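Cell division protein FtsI/penicillin binding protein 2 (Legionella pneumophila subsp. pneumophila ATCC 43290, PDB 4ZTK) probably cross-links peptidoglycan during cell division as a penicillin-binding D,D-transpeptidase. Local coordinates at residues V243-K248 and G265-D270; I46-P51 and P272-L277; H40-V45 and S63-L68; K258-F263 and V279-Y284; V142-G147 and S171-L176. All coordinates share one frame; numbering follows the deposited sequence.

Contact 1: V243-K248 and G265-D270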
# COMPACT_ATOMS: atom_id res chain seq x y z
N VAL A 243 14.77 7.95 -11.43
CA VAL A 243 14.55 7.58 -10.04
C VAL A 243 13.71 6.30 -9.97
O VAL A 243 12.55 6.30 -10.37
CB VAL A 243 13.84 8.70 -9.25
CG1 VAL A 243 13.74 8.33 -7.79
CG2 VAL A 243 14.57 10.03 -9.42
N SER A 244 14.30 5.22 -9.47
CA SER A 244 13.58 3.96 -9.39
C SER A 244 12.49 4.02 -8.31
O SER A 244 12.76 4.39 -7.16
CB SER A 244 14.53 2.79 -9.13
OG SER A 244 15.16 2.91 -7.88
N VAL A 245 11.27 3.68 -8.70
CA VAL A 245 10.14 3.74 -7.79
C VAL A 245 9.56 2.35 -7.60
O VAL A 245 9.32 1.62 -8.57
CB VAL A 245 9.03 4.68 -8.33
CG1 VAL A 245 7.90 4.79 -7.34
CG2 VAL A 245 9.61 6.06 -8.65
N ALA A 246 9.34 1.98 -6.34
CA ALA A 246 8.70 0.70 -6.01
C ALA A 246 7.33 1.00 -5.44
O ALA A 246 7.20 1.84 -4.55
CB ALA A 246 9.54 -0.05 -4.99
N GLY A 247 6.30 0.33 -5.95
CA GLY A 247 4.96 0.55 -5.44
C GLY A 247 3.90 -0.41 -5.93
O GLY A 247 4.09 -1.14 -6.90
N LYS A 248 2.77 -0.39 -5.24
CA LYS A 248 1.66 -1.30 -5.53
C LYS A 248 0.33 -0.58 -5.45
O LYS A 248 0.02 0.09 -4.46
CB LYS A 248 1.66 -2.49 -4.57
CG LYS A 248 0.53 -3.49 -4.83
CD LYS A 248 0.86 -4.36 -6.04
CE LYS A 248 -0.35 -5.14 -6.52
NZ LYS A 248 -1.39 -4.26 -7.14
N GLY A 265 4.09 2.69 -1.62
CA GLY A 265 5.41 2.47 -2.17
C GLY A 265 6.53 3.17 -1.43
O GLY A 265 6.33 3.72 -0.35
N TYR A 266 7.71 3.17 -2.04
CA TYR A 266 8.87 3.79 -1.43
C TYR A 266 9.88 4.20 -2.50
O TYR A 266 9.88 3.66 -3.60
CB TYR A 266 9.50 2.87 -0.38
CG TYR A 266 9.85 1.49 -0.89
CD1 TYR A 266 11.04 1.25 -1.54
CD2 TYR A 266 8.98 0.42 -0.70
CE1 TYR A 266 11.37 -0.01 -2.01
CE2 TYR A 266 9.30 -0.85 -1.15
CZ TYR A 266 10.50 -1.06 -1.81
OH TYR A 266 10.83 -2.31 -2.27
N VAL A 267 10.74 5.16 -2.16
CA VAL A 267 11.58 5.82 -3.15
C VAL A 267 12.80 6.45 -2.49
O VAL A 267 12.71 6.95 -1.37
CB VAL A 267 10.76 6.91 -3.91
CG1 VAL A 267 10.34 8.03 -2.97
CG2 VAL A 267 11.53 7.47 -5.09
N PRO A 268 13.98 6.37 -3.14
CA PRO A 268 14.30 5.58 -4.34
C PRO A 268 14.29 4.10 -3.98
O PRO A 268 14.61 3.76 -2.85
CB PRO A 268 15.73 6.02 -4.69
CG PRO A 268 15.92 7.34 -4.00
CD PRO A 268 15.12 7.22 -2.73
N ALA A 269 13.92 3.23 -4.92
CA ALA A 269 13.78 1.81 -4.61
C ALA A 269 15.08 1.17 -4.14
O ALA A 269 15.09 0.34 -3.23
CB ALA A 269 13.21 1.06 -5.80
N ASP A 270 16.19 1.58 -4.76
CA ASP A 270 17.50 0.99 -4.50
C ASP A 270 18.06 1.35 -3.13
O ASP A 270 18.89 0.62 -2.58
CB ASP A 270 18.49 1.37 -5.60
CG ASP A 270 18.54 2.87 -5.85
OD1 ASP A 270 19.64 3.41 -6.05
OD2 ASP A 270 17.46 3.51 -5.85
O HOH W 1 17.06 5.77 -8.09
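A246 and Y266 form an antiparallel hydrogen-bonded pair where strand 246-253 meets strand 259-267. Y266 N donates to A246 O at 2.9 Å, and the return bond from A246 N to Y266 O is longer, 3.3 Å. Beyond this pair the chains leave the sheet but stay joined: A269 N reaches S244 O at 2.8 Å from above the carbonyl plane, and the same N-H also makes a weak bond to S244 OG. Water 1 links S244 N to OD2 of the poorly ordered D270.

In the hairpin these strands build, G247 and G265 bring their CA atoms to 3.8 Å, with no side chain on either to hold the backbones apart. K248 follows at once; its place on the edge strand, near S80 and K83, is consistent with the K(T/S)G element that lines the active site of penicillin-binding proteins.

Apolar packing gathers at two places. CB of A246 sits over the Y266 ring, 3.7 Å from its centroid and 23° off the normal. A chi1 of 54° sets Y266 CG between the backbone N and the carbonyl carbon, and the ring's OH bonds to N223 of helix 216-231. A269 CB touches the same A246 CB methyl at 3.9 Å. V243 CG1 meets V267 CG2 at 3.6 Å, their side chains crossing at a slant, just before the cis peptide bond between V267 and P268.

Contact 2: I46-P51 and P272-L277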
# COMPACT_ATOMS: atom_id res chain seq x y z
N ILE A 46 -2.70 11.31 2.71
CA ILE A 46 -1.34 10.93 2.35
C ILE A 46 -0.50 10.80 3.62
O ILE A 46 -0.54 11.66 4.50
CB ILE A 46 -0.66 11.96 1.43
CG1 ILE A 46 -1.46 12.13 0.14
CG2 ILE A 46 0.76 11.54 1.12
CD1 ILE A 46 -0.93 13.24 -0.73
N ALA A 47 0.27 9.72 3.70
CA ALA A 47 1.19 9.55 4.81
C ALA A 47 2.59 9.24 4.30
O ALA A 47 2.75 8.57 3.27
CB ALA A 47 0.70 8.45 5.75
N ILE A 48 3.59 9.75 5.00
CA ILE A 48 4.99 9.46 4.70
C ILE A 48 5.62 8.86 5.94
O ILE A 48 5.33 9.28 7.05
CB ILE A 48 5.78 10.73 4.35
CG1 ILE A 48 4.98 11.65 3.42
CG2 ILE A 48 7.14 10.36 3.74
CD1 ILE A 48 4.74 11.10 2.07
N ALA A 49 6.47 7.86 5.76
CA ALA A 49 7.16 7.23 6.87
C ALA A 49 8.65 7.09 6.56
O ALA A 49 9.05 7.01 5.40
CB ALA A 49 6.55 5.86 7.20
N ASP A 50 9.45 7.04 7.62
CA ASP A 50 10.89 6.88 7.49
C ASP A 50 11.25 5.39 7.41
O ASP A 50 10.92 4.62 8.30
CB ASP A 50 11.60 7.55 8.67
CG ASP A 50 13.03 7.09 8.85
OD1 ASP A 50 13.90 7.55 8.08
OD2 ASP A 50 13.27 6.27 9.75
N PRO A 51 11.92 4.98 6.32
CA PRO A 51 12.27 3.58 6.06
C PRO A 51 13.08 2.90 7.18
O PRO A 51 12.98 1.68 7.31
CB PRO A 51 13.10 3.65 4.78
CG PRO A 51 12.66 4.90 4.11
CD PRO A 51 12.35 5.86 5.21
N PRO A 272 15.88 3.39 -0.22
CA PRO A 272 14.69 4.18 0.12
C PRO A 272 14.97 5.35 1.04
O PRO A 272 15.72 5.22 2.00
CB PRO A 272 13.79 3.15 0.80
CG PRO A 272 14.18 1.86 0.18
CD PRO A 272 15.67 1.96 0.03
N ARG A 273 14.35 6.48 0.74
CA ARG A 273 14.43 7.65 1.59
C ARG A 273 13.07 7.91 2.22
O ARG A 273 12.99 8.40 3.35
CB ARG A 273 14.87 8.86 0.76
CG ARG A 273 15.26 10.08 1.59
CD ARG A 273 16.69 10.50 1.29
NE ARG A 273 16.92 10.69 -0.14
CZ ARG A 273 16.75 11.84 -0.78
NH1 ARG A 273 16.99 11.92 -2.08
NH2 ARG A 273 16.34 12.91 -0.12
N TYR A 274 12.01 7.57 1.50
CA TYR A 274 10.65 7.80 1.99
C TYR A 274 9.74 6.63 1.68
O TYR A 274 9.84 6.01 0.62
CB TYR A 274 10.06 9.07 1.37
CG TYR A 274 10.92 10.30 1.55
CD1 TYR A 274 10.98 10.96 2.76
CD2 TYR A 274 11.67 10.80 0.49
CE1 TYR A 274 11.77 12.09 2.93
CE2 TYR A 274 12.46 11.93 0.65
CZ TYR A 274 12.50 12.57 1.87
OH TYR A 274 13.29 13.69 2.03
N VAL A 275 8.84 6.33 2.61
CA VAL A 275 7.76 5.40 2.34
C VAL A 275 6.51 6.26 2.23
O VAL A 275 6.30 7.16 3.05
CB VAL A 275 7.58 4.38 3.49
CG1 VAL A 275 6.60 3.30 3.08
CG2 VAL A 275 8.92 3.78 3.89
N LEU A 276 5.69 6.00 1.22
CA LEU A 276 4.49 6.80 1.00
C LEU A 276 3.27 5.92 0.82
O LEU A 276 3.35 4.84 0.23
CB LEU A 276 4.64 7.69 -0.23
CG LEU A 276 5.83 8.63 -0.38
CD1 LEU A 276 7.06 7.89 -0.89
CD2 LEU A 276 5.47 9.77 -1.31
N LEU A 277 2.14 6.40 1.32
CA LEU A 277 0.85 5.76 1.13
C LEU A 277 -0.17 6.83 0.79
O LEU A 277 -0.29 7.84 1.50
CB LEU A 277 0.43 5.01 2.39
CG LEU A 277 -0.96 4.37 2.40
CD1 LEU A 277 -1.15 3.44 1.20
CD2 LEU A 277 -1.22 3.61 3.70
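I48 and L276 face each other as a non-hydrogen-bonded pair, flanked by two hydrogen-bonded pairs. A47 N to L277 O and L277 N to A47 O make the first. A49 and V275 make the second: A49 N donates to V275 O at 2.8 Å, and V275 N answers to A49 O at 2.9 Å. The V275 carbonyl also receives a CA-H contact from I48, with I48 CA 3.1 Å from V275 O.

On one face the I48 side chain lies alongside L276 and points the same way, CD1 resting on L276 CG at 3.6 Å. I48 CG2 stands anti to the backbone N and meets Y274 CB at 4.0 Å. The other face carries A49 CB against V275 CB. At the strand end P51 takes over: its CD lies 3.2 Å from R273 O, and its CG meets V275 CG2 at 3.9 Å. R273 and Y274 together face V267 in a classic beta bulge.

A second shell holds these residues from both sides. F303 and V306 of helix 295-310 lie on L276, V28 of helix 22-38 on I48, and I193 of helix 189-200 on A49 and V275. A first strand paired antiparallel with a last one, helices over both faces, is the central sheet of the penicillin-binding protein and beta-lactamase fold.

Contact 3: H40-V45 and S63-L68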
# COMPACT_ATOMS: atom_id res chain seq x y z
N HIS A 40 -12.88 15.24 -7.13
CA HIS A 40 -14.21 15.35 -6.51
C HIS A 40 -14.40 14.26 -5.46
O HIS A 40 -15.48 13.69 -5.33
CB HIS A 40 -15.31 15.23 -7.56
CG HIS A 40 -15.21 16.23 -8.67
ND1 HIS A 40 -14.75 15.92 -9.93
CD2 HIS A 40 -15.51 17.56 -8.70
CE1 HIS A 40 -14.77 17.00 -10.69
NE2 HIS A 40 -15.22 18.01 -9.96
N ALA A 41 -13.33 13.96 -4.72
CA ALA A 41 -13.35 12.85 -3.79
C ALA A 41 -14.09 13.18 -2.50
O ALA A 41 -14.18 14.34 -2.10
CB ALA A 41 -11.93 12.42 -3.47
N LYS A 42 -14.63 12.15 -1.86
CA LYS A 42 -15.25 12.33 -0.55
C LYS A 42 -14.18 12.69 0.47
O LYS A 42 -14.37 13.59 1.29
CB LYS A 42 -15.98 11.06 -0.13
CG LYS A 42 -16.70 11.18 1.21
CD LYS A 42 -17.45 9.90 1.55
CE LYS A 42 -18.16 10.02 2.88
NZ LYS A 42 -18.73 8.72 3.33
N SER A 43 -13.05 11.99 0.42
CA SER A 43 -11.91 12.31 1.26
C SER A 43 -10.62 11.76 0.66
O SER A 43 -10.63 11.06 -0.35
CB SER A 43 -12.09 11.76 2.67
OG SER A 43 -11.90 10.36 2.69
N GLY A 44 -9.50 12.08 1.30
CA GLY A 44 -8.22 11.55 0.87
C GLY A 44 -7.19 11.75 1.95
O GLY A 44 -7.32 12.63 2.79
N VAL A 45 -6.15 10.93 1.92
CA VAL A 45 -5.09 11.00 2.91
C VAL A 45 -3.76 10.63 2.28
O VAL A 45 -3.70 9.77 1.41
CB VAL A 45 -5.39 10.06 4.11
CG1 VAL A 45 -5.68 8.64 3.63
CG2 VAL A 45 -4.24 10.07 5.12
N SER A 63 -11.20 16.38 3.52
CA SER A 63 -12.55 15.83 3.34
C SER A 63 -13.51 16.91 2.90
O SER A 63 -13.49 18.02 3.43
CB SER A 63 -13.05 15.19 4.63
OG SER A 63 -12.26 14.08 5.00
N LYS A 64 -14.37 16.60 1.93
CA LYS A 64 -15.27 17.61 1.38
C LYS A 64 -16.45 17.94 2.29
O LYS A 64 -16.90 19.08 2.35
CB LYS A 64 -15.75 17.24 -0.04
CG LYS A 64 -16.62 16.00 -0.14
CD LYS A 64 -17.27 15.91 -1.52
CE LYS A 64 -17.89 14.55 -1.79
NZ LYS A 64 -18.97 14.20 -0.82
N ASN A 65 -16.95 16.94 3.00
CA ASN A 65 -18.10 17.14 3.88
C ASN A 65 -17.82 16.87 5.35
O ASN A 65 -16.67 16.69 5.76
CB ASN A 65 -19.31 16.34 3.39
CG ASN A 65 -19.01 14.86 3.25
OD1 ASN A 65 -18.44 14.42 2.25
ND2 ASN A 65 -19.40 14.08 4.25
N LYS A 66 -18.89 16.83 6.14
CA LYS A 66 -18.79 16.70 7.59
C LYS A 66 -18.90 15.25 8.04
O LYS A 66 -19.19 14.35 7.25
CB LYS A 66 -19.91 17.49 8.25
CG LYS A 66 -21.29 16.87 8.06
CD LYS A 66 -22.38 17.67 8.76
CE LYS A 66 -23.69 16.90 8.79
NZ LYS A 66 -24.16 16.51 7.43
N GLY A 67 -18.66 15.02 9.33
CA GLY A 67 -18.98 13.76 9.97
C GLY A 67 -18.06 12.58 9.71
O GLY A 67 -18.18 11.55 10.37
N LEU A 68 -17.15 12.72 8.75
CA LEU A 68 -16.22 11.64 8.45
C LEU A 68 -15.28 11.36 9.62
O LEU A 68 -14.80 12.28 10.28
CB LEU A 68 -15.39 11.95 7.20
CG LEU A 68 -16.04 11.75 5.84
CD1 LEU A 68 -16.45 13.09 5.25
CD2 LEU A 68 -15.09 11.01 4.90
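K64 lies against the backbone of A41 and K42, and its side chain can be followed outward. CB starts 3.9 Å from A41 O. A chi1 of 65° sets CG between the backbone N and the carbonyl carbon, where it sits 3.5 Å from A41 O and close to K42 O as well. CD stays over A41 O, and CE passes K42 CA at 3.7 Å. The chain of K64 then bends at chi4 (61°), and K64 NZ donates a hydrogen bond to OD1 of the poorly ordered N65 at 3.1 Å, from above the carboxamide plane.

The root of this side chain is fixed by the backbone, since K64 N donates to K42 O at 3.1 Å. One residue earlier S63 OG touches S43 CB, at 3.3 Å, while S43 OG is taken by E281 and W71. K42 and S43 both face E281, a classic beta bulge at the start of strand 43-49. The extended K42 chain passes obliquely over L68, CE to CD2 3.8 Å.

Both lysines therefore contribute methylenes to the contact, those of K64 packing against backbone carbonyls, while their ammonium groups stay 6.9 Å apart from NZ to NZ and would probably repel only modestly.

Contact 4: K258-F263 and V279-Y284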
# COMPACT_ATOMS: atom_id res chain seq x y z
N LYS A 258 -18.79 2.22 -3.24
CA LYS A 258 -17.87 3.16 -2.61
C LYS A 258 -16.42 2.72 -2.83
O LYS A 258 -15.99 1.68 -2.34
CB LYS A 258 -18.17 3.29 -1.11
CG LYS A 258 -19.23 4.34 -0.75
CD LYS A 258 -20.57 4.07 -1.41
CE LYS A 258 -21.64 5.07 -0.97
NZ LYS A 258 -22.09 4.83 0.43
N TYR A 259 -15.67 3.54 -3.56
CA TYR A 259 -14.32 3.18 -3.98
C TYR A 259 -13.21 3.81 -3.13
O TYR A 259 -13.21 5.01 -2.87
CB TYR A 259 -14.09 3.59 -5.43
CG TYR A 259 -14.65 2.62 -6.44
CD1 TYR A 259 -16.02 2.41 -6.55
CD2 TYR A 259 -13.81 1.93 -7.30
CE1 TYR A 259 -16.54 1.52 -7.48
CE2 TYR A 259 -14.31 1.05 -8.24
CZ TYR A 259 -15.68 0.85 -8.33
OH TYR A 259 -16.17 -0.03 -9.26
N LEU A 260 -12.27 2.97 -2.71
CA LEU A 260 -11.00 3.47 -2.19
C LEU A 260 -9.94 3.21 -3.25
O LEU A 260 -9.81 2.09 -3.74
CB LEU A 260 -10.61 2.76 -0.88
CG LEU A 260 -11.51 2.95 0.34
CD1 LEU A 260 -10.93 2.21 1.55
CD2 LEU A 260 -11.70 4.42 0.66
N ALA A 261 -9.20 4.25 -3.61
CA ALA A 261 -8.10 4.11 -4.55
C ALA A 261 -6.78 4.29 -3.80
O ALA A 261 -6.54 5.32 -3.18
CB ALA A 261 -8.23 5.14 -5.66
N LEU A 262 -5.93 3.27 -3.86
CA LEU A 262 -4.74 3.22 -3.02
C LEU A 262 -3.46 3.09 -3.82
O LEU A 262 -3.44 2.46 -4.88
CB LEU A 262 -4.81 2.02 -2.07
CG LEU A 262 -5.98 1.85 -1.10
CD1 LEU A 262 -7.17 1.21 -1.81
CD2 LEU A 262 -5.55 1.02 0.10
N PHE A 263 -2.38 3.68 -3.30
CA PHE A 263 -1.05 3.40 -3.82
C PHE A 263 -0.04 3.48 -2.69
O PHE A 263 0.05 4.48 -1.99
CB PHE A 263 -0.66 4.34 -4.96
CG PHE A 263 0.58 3.90 -5.70
CD1 PHE A 263 0.52 2.87 -6.62
CD2 PHE A 263 1.79 4.53 -5.48
CE1 PHE A 263 1.66 2.46 -7.30
CE2 PHE A 263 2.93 4.13 -6.17
CZ PHE A 263 2.87 3.10 -7.08
N VAL A 279 -4.29 7.36 -0.23
CA VAL A 279 -5.62 6.78 -0.34
C VAL A 279 -6.63 7.87 -0.68
O VAL A 279 -6.70 8.89 -0.00
CB VAL A 279 -6.05 6.05 0.95
CG1 VAL A 279 -7.50 5.58 0.84
CG2 VAL A 279 -5.14 4.88 1.23
N ILE A 280 -7.38 7.64 -1.75
CA ILE A 280 -8.42 8.57 -2.18
C ILE A 280 -9.75 7.85 -2.01
O ILE A 280 -9.87 6.68 -2.37
CB ILE A 280 -8.27 8.94 -3.67
CG1 ILE A 280 -6.85 9.41 -3.98
CG2 ILE A 280 -9.31 9.97 -4.08
CD1 ILE A 280 -6.41 10.65 -3.22
N GLU A 281 -10.75 8.54 -1.47
CA GLU A 281 -12.05 7.92 -1.25
C GLU A 281 -13.14 8.49 -2.15
O GLU A 281 -13.43 9.68 -2.10
CB GLU A 281 -12.47 8.05 0.21
CG GLU A 281 -13.82 7.43 0.52
CD GLU A 281 -14.27 7.69 1.95
OE1 GLU A 281 -15.14 6.94 2.44
OE2 GLU A 281 -13.76 8.65 2.57
N GLU A 282 -13.74 7.63 -2.97
CA GLU A 282 -14.79 8.02 -3.90
C GLU A 282 -14.35 9.11 -4.85
O GLU A 282 -15.11 10.02 -5.16
CB GLU A 282 -16.06 8.45 -3.15
CG GLU A 282 -16.73 7.34 -2.38
CD GLU A 282 -17.97 7.81 -1.66
OE1 GLU A 282 -18.72 8.63 -2.23
OE2 GLU A 282 -18.20 7.37 -0.51
N GLY A 283 -13.10 9.03 -5.31
CA GLY A 283 -12.60 9.96 -6.30
C GLY A 283 -12.84 9.44 -7.70
O GLY A 283 -13.09 8.25 -7.90
N TYR A 284 -12.79 10.35 -8.67
CA TYR A 284 -12.86 9.97 -10.08
C TYR A 284 -12.30 11.09 -10.93
O TYR A 284 -12.29 12.26 -10.53
CB TYR A 284 -14.30 9.68 -10.51
CG TYR A 284 -15.18 10.90 -10.58
CD1 TYR A 284 -15.80 11.41 -9.44
CD2 TYR A 284 -15.41 11.54 -11.79
CE1 TYR A 284 -16.61 12.52 -9.51
CE2 TYR A 284 -16.22 12.66 -11.87
CZ TYR A 284 -16.82 13.15 -10.72
OH TYR A 284 -17.63 14.26 -10.79
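In the hairpin of strands 259-267 and 274-281, at the middle of the five-stranded antiparallel sheet of the transpeptidase fold, A261 and I280 form a hydrogen-bonded pair. A261 N donates to I280 O at 2.8 Å, almost straight at 174°, and I280 N to A261 O at 2.9 Å. A third bond extends the pairing past the regular strand: E282 N reaches Y259 O at 2.7 Å. E282 itself takes a left-handed backbone conformation, phi 57°, as the chain departs from strand 274-281.

Non-hydrogen-bonded pairs stand on either side of A261 and I280. In one, L262 and V279 lie side by side, CG to CG2 3.9 Å. In the other, L260 runs alongside E281, its CD2 packed at 3.7 Å on both CB and CG of the glutamate. The extended E281 chain, CG anti to the backbone N (chi1 180°), is thus lined by methyl carbon along its stem, while the carboxylate is held by a salt bridge to R74 and a hydrogen bond to S43. L298 of helix 295-310 lies on A261, on the other face of the sheet, and the Y259 side chain comes within about 4 Å of a bound 2-[N-cyclohexylamino]ethane sulfonic acid, probably from the crystallisation liquor.

At the outer end K258 and E282 run side by side, yet the opposite charges do not close. The poorly ordered lysine bonds through NZ to N255, and what meets the E282 carboxylate is a methylene: K258 CG lies 3.2 Å from OE2, whereas K258 NZ stays 4.7 Å from that oxygen.

Contact 5: V142-G147 and S171-L176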
# COMPACT_ATOMS: atom_id res chain seq x y z
N VAL A 142 -1.29 -18.61 -5.32
CA VAL A 142 -0.05 -18.52 -4.56
C VAL A 142 -0.32 -18.63 -3.06
O VAL A 142 0.34 -19.40 -2.36
CB VAL A 142 0.70 -17.20 -4.88
CG1 VAL A 142 1.76 -16.91 -3.84
CG2 VAL A 142 1.32 -17.28 -6.27
N SER A 143 -1.30 -17.88 -2.58
CA SER A 143 -1.69 -17.91 -1.18
C SER A 143 -2.17 -19.29 -0.74
O SER A 143 -1.77 -19.79 0.31
CB SER A 143 -2.78 -16.87 -0.90
OG SER A 143 -3.14 -16.85 0.47
N GLN A 144 -3.04 -19.90 -1.54
CA GLN A 144 -3.61 -21.20 -1.19
C GLN A 144 -2.56 -22.30 -1.18
O GLN A 144 -2.61 -23.20 -0.34
CB GLN A 144 -4.77 -21.56 -2.12
CG GLN A 144 -5.98 -20.67 -1.93
CD GLN A 144 -7.05 -20.92 -2.96
OE1 GLN A 144 -6.78 -21.36 -4.07
NE2 GLN A 144 -8.30 -20.65 -2.59
N GLU A 145 -1.61 -22.23 -2.10
CA GLU A 145 -0.55 -23.23 -2.16
C GLU A 145 0.47 -23.06 -1.04
O GLU A 145 1.08 -24.02 -0.60
CB GLU A 145 0.11 -23.22 -3.54
CG GLU A 145 -0.85 -23.64 -4.66
CD GLU A 145 -0.19 -23.72 -6.02
OE1 GLU A 145 1.03 -23.44 -6.12
OE2 GLU A 145 -0.89 -24.06 -7.00
N ALA A 146 0.64 -21.82 -0.57
CA ALA A 146 1.57 -21.55 0.53
C ALA A 146 1.04 -22.15 1.82
O ALA A 146 1.80 -22.71 2.61
CB ALA A 146 1.79 -20.04 0.68
N GLY A 147 -0.26 -22.03 2.04
CA GLY A 147 -0.90 -22.65 3.19
C GLY A 147 -1.17 -21.68 4.32
O GLY A 147 -0.50 -20.66 4.44
N SER A 171 -13.70 -22.51 5.32
CA SER A 171 -12.67 -23.13 4.50
C SER A 171 -11.33 -22.39 4.58
O SER A 171 -11.30 -21.16 4.50
CB SER A 171 -13.13 -23.20 3.04
OG SER A 171 -12.07 -23.52 2.17
N ASP A 172 -10.25 -23.14 4.76
CA ASP A 172 -8.91 -22.55 4.78
C ASP A 172 -8.62 -21.89 3.45
O ASP A 172 -8.05 -20.81 3.39
CB ASP A 172 -7.85 -23.61 5.05
CG ASP A 172 -7.71 -23.94 6.53
OD1 ASP A 172 -8.28 -23.22 7.37
OD2 ASP A 172 -7.01 -24.93 6.84
N ASP A 173 -9.01 -22.55 2.37
CA ASP A 173 -8.70 -22.05 1.04
C ASP A 173 -9.50 -20.80 0.71
O ASP A 173 -9.00 -19.89 0.05
CB ASP A 173 -8.88 -23.14 -0.01
CG ASP A 173 -7.77 -24.17 0.04
OD1 ASP A 173 -6.65 -23.81 0.48
OD2 ASP A 173 -8.00 -25.34 -0.33
N LEU A 174 -10.74 -20.75 1.19
CA LEU A 174 -11.56 -19.57 0.97
C LEU A 174 -10.95 -18.37 1.68
O LEU A 174 -10.89 -17.27 1.13
CB LEU A 174 -12.99 -19.80 1.44
CG LEU A 174 -14.05 -18.90 0.80
CD1 LEU A 174 -14.04 -19.08 -0.71
CD2 LEU A 174 -15.43 -19.18 1.36
N GLN A 175 -10.47 -18.59 2.90
CA GLN A 175 -9.89 -17.51 3.69
C GLN A 175 -8.52 -17.08 3.18
O GLN A 175 -8.16 -15.91 3.28
CB GLN A 175 -9.85 -17.89 5.17
CG GLN A 175 -11.24 -18.04 5.76
CD GLN A 175 -11.22 -18.33 7.25
OE1 GLN A 175 -11.27 -17.41 8.06
NE2 GLN A 175 -11.16 -19.61 7.61
N LEU A 176 -7.75 -18.02 2.63
CA LEU A 176 -6.50 -17.67 1.97
C LEU A 176 -6.78 -16.86 0.69
O LEU A 176 -5.99 -16.00 0.30
CB LEU A 176 -5.67 -18.92 1.65
CG LEU A 176 -5.04 -19.59 2.87
CD1 LEU A 176 -4.34 -20.88 2.48
CD2 LEU A 176 -4.06 -18.64 3.57
O HOH W 2 -4.21 -24.38 1.79
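S143 and L176 make the close-packed half of this contact. With OG anti to the backbone N (chi1 -178°), the S143 hydroxyl is aimed across at L176 O and donates to it at 3.0 Å, from above the carbonyl plane. The leucine packs against the same serine: its CB lies 3.5 Å from S143 OG, its CD1 3.5 Å from S143 O, and the same methyl meets G147 C at 3.8 Å, where the chain leaves the helix with positive phi. V148 and I151 of helix 148-157 close over L176 from another side, and I86 and A180 press on S143.

The two helical segments run at 137° to each other, and their short axes approach to 8.8 Å, as one of the inter-helix joints in the helical part of the transpeptidase domain. S171 starts the second helix as its N-cap, its OG accepting from L174 N.

Toward solvent the contact becomes polar and looser. Q144 stretches out in extended form, crossing D173 at about a right angle, and its NE2 donates to D173 O at 2.8 Å. That bond is straight, 170°, and the oxygen lies in the amide plane of Q144, although the donor stands above the plane of the D173 carbonyl. Beside it water 2 adds a bridge, donating to Q144 O at 2.9 Å and to D173 OD1 at 2.8 Å and joining the end of one helix to the exposed first turn of the other.

From the N terminus, contact 3 closes first, shutting the short loop that holds the hairpin of strands 43-49 and 56-63. Contact 2 opens within that loop and so crosses it, returning only at 272-277, which brings the first and last strands of the sheet together. Contact 5 and contact 1 both fall inside this long excursion: the former joins two helices, about 20 Å from contact 2 at the nearest atoms, and the latter pairs the edge strand with its neighbour. Contact 4 opens before contact 1 closes and ends after contact 2, crossing both. S43 meets E281 between contacts 3 and 4, and G265 meets L276 between contacts 1 and 2.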